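Local coordinates for protein galactose mutarotase related enzyme (Lactobacillus acidophilus, PDB 3DCD) that probably binds carbohydrate and may interconvert sugar anomers, as aldose 1-epimerases do, though its own substrate is unknown, at residues 105-110 / 130-135. Residues are numbered along the deposited sequence; the frame is centred on the assembly and turned at random.
Sequences YPFKFE and NKSDET
Asn-130 meets Lys-108 at the start of the contact, its OD1 3.5 Å from Lys-108 O, and faces Phe-109 as an antiparallel non-hydrogen-bonded pair, CA to CA 4.8 Å; from here the segment 130-135 leaves the strand for a loop. Its CG stands anti to the backbone N (chi1 -180°), and OD1 accepts from Ser-132 N at 2.8 Å, the donor lying above the amide plane: an Asx turn. The other end of the amide, ND2, reaches Glu-134 O at 2.9 Å in a nearly straight bond (175°) and also binds the carbonyl of Leu-277. An alanine here would probably leave Ser-132 N and Glu-134 O without these mates and the turn freer to shift.

Next, Lys-131 N bonds to Lys-108 O at 3.0 Å. The Lys-131 chain bends at chi2 (-60°) and crosses the Glu-110 side chain obliquely, with CE 3.5 Å from Glu-110 OE2; NZ stays beyond salt-bridge range, and the salt bridge of Glu-110 goes to Arg-112 through OE1. Lys-108 likewise sends its ammonium away, to Asp-97.

Ser-132 OG takes the Lys-108 N-H at 2.8 Å, and the same oxygen sits at the edge of the Phe-107 ring, near its plane, 3.7 Å from CD1. Further on, Thr-135 O comes obliquely to CE1 of that ring, whose CD2 lies over a face of Tyr-105.

Together these contacts join the start of strand 109-118 to the loop after its antiparallel neighbour 121-130, at the open end of a beta-hairpin in the large antiparallel sheet of the galactose mutarotase-like beta-sandwich.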
# COMPACT_ATOMS: atom_id res chain seq x y z
N TYR A 105 -3.98 -12.92 16.45
CA TYR A 105 -3.95 -13.55 15.13
C TYR A 105 -3.36 -14.97 15.29
O TYR A 105 -2.14 -15.15 15.39
CB TYR A 105 -3.13 -12.69 14.16
CG TYR A 105 -3.18 -13.17 12.72
CD1 TYR A 105 -4.36 -13.09 11.98
CD2 TYR A 105 -2.04 -13.71 12.12
CE1 TYR A 105 -4.42 -13.55 10.66
CE2 TYR A 105 -2.09 -14.18 10.80
CZ TYR A 105 -3.28 -14.10 10.08
OH TYR A 105 -3.34 -14.56 8.78
N PRO A 106 -4.24 -16.00 15.33
CA PRO A 106 -3.86 -17.33 15.83
C PRO A 106 -3.20 -18.18 14.74
O PRO A 106 -3.63 -19.30 14.47
CB PRO A 106 -5.21 -17.94 16.25
CG PRO A 106 -6.19 -17.32 15.32
CD PRO A 106 -5.65 -15.97 14.88
N PHE A 107 -2.19 -17.60 14.10
CA PHE A 107 -1.46 -18.27 13.03
C PHE A 107 0.03 -18.10 13.18
O PHE A 107 0.52 -17.07 13.69
CB PHE A 107 -1.92 -17.74 11.67
CG PHE A 107 -3.36 -18.01 11.37
CD1 PHE A 107 -3.77 -19.28 10.97
CD2 PHE A 107 -4.31 -17.01 11.54
CE1 PHE A 107 -5.11 -19.54 10.71
CE2 PHE A 107 -5.65 -17.27 11.28
CZ PHE A 107 -6.05 -18.53 10.85
N LYS A 108 0.75 -19.13 12.74
CA LYS A 108 2.19 -19.07 12.65
C LYS A 108 2.55 -18.79 11.20
O LYS A 108 1.94 -19.35 10.30
CB LYS A 108 2.80 -20.39 13.12
CG LYS A 108 2.46 -20.75 14.57
CD LYS A 108 3.17 -22.03 15.02
CE LYS A 108 4.69 -21.87 15.16
NZ LYS A 108 5.13 -20.76 16.07
N PHE A 109 3.54 -17.93 10.97
CA PHE A 109 3.87 -17.52 9.61
C PHE A 109 5.30 -17.02 9.50
O PHE A 109 5.94 -16.72 10.51
CB PHE A 109 2.91 -16.39 9.15
CG PHE A 109 2.98 -15.16 10.03
CD1 PHE A 109 2.10 -15.00 11.10
CD2 PHE A 109 3.95 -14.17 9.81
CE1 PHE A 109 2.18 -13.87 11.93
CE2 PHE A 109 4.03 -13.05 10.63
CZ PHE A 109 3.15 -12.90 11.69
N GLU A 110 5.77 -16.92 8.26
CA GLU A 110 6.94 -16.12 7.92
C GLU A 110 6.46 -15.09 6.90
O GLU A 110 5.96 -15.46 5.84
CB GLU A 110 8.05 -16.99 7.32
CG GLU A 110 8.67 -18.00 8.29
CD GLU A 110 9.78 -18.85 7.66
OE1 GLU A 110 9.97 -18.79 6.42
OE2 GLU A 110 10.46 -19.56 8.41
N ASN A 130 2.79 -19.99 5.30
CA ASN A 130 1.98 -20.49 6.39
C ASN A 130 2.72 -21.61 7.12
O ASN A 130 3.06 -22.63 6.50
CB ASN A 130 0.64 -20.98 5.86
CG ASN A 130 -0.27 -21.52 6.97
OD1 ASN A 130 -0.01 -21.31 8.15
ND2 ASN A 130 -1.34 -22.22 6.57
N LYS A 131 3.00 -21.38 8.41
CA LYS A 131 3.70 -22.32 9.29
C LYS A 131 2.76 -22.97 10.30
O LYS A 131 3.19 -23.62 11.24
CB LYS A 131 4.81 -21.58 10.05
CG LYS A 131 5.96 -21.10 9.17
CD LYS A 131 6.64 -22.27 8.46
CE LYS A 131 7.86 -21.81 7.69
NZ LYS A 131 8.65 -22.97 7.16
N SER A 132 1.46 -22.75 10.10
CA SER A 132 0.42 -23.30 10.96
C SER A 132 0.03 -24.70 10.48
O SER A 132 0.33 -25.07 9.34
CB SER A 132 -0.82 -22.41 10.91
OG SER A 132 -0.49 -21.05 11.12
N ASP A 133 -0.65 -25.47 11.33
CA ASP A 133 -1.17 -26.77 10.91
C ASP A 133 -2.54 -26.68 10.25
O ASP A 133 -3.09 -27.70 9.81
CB ASP A 133 -1.13 -27.81 12.04
CG ASP A 133 -1.79 -27.32 13.34
OD1 ASP A 133 -2.53 -26.31 13.32
OD2 ASP A 133 -1.55 -27.97 14.38
N GLU A 134 -3.09 -25.47 10.15
CA GLU A 134 -4.34 -25.23 9.42
C GLU A 134 -4.19 -24.13 8.37
O GLU A 134 -3.21 -23.39 8.39
CB GLU A 134 -5.50 -24.89 10.36
CG GLU A 134 -5.84 -25.96 11.42
CD GLU A 134 -6.51 -27.22 10.85
OE1 GLU A 134 -7.22 -27.14 9.82
OE2 GLU A 134 -6.33 -28.31 11.45
N THR A 135 -5.17 -24.03 7.48
CA THR A 135 -5.17 -22.99 6.44
C THR A 135 -5.16 -21.60 7.08
O THR A 135 -5.96 -21.30 7.96
CB THR A 135 -6.36 -23.19 5.49
OG1 THR A 135 -6.17 -24.42 4.77
CG2 THR A 135 -6.47 -22.06 4.48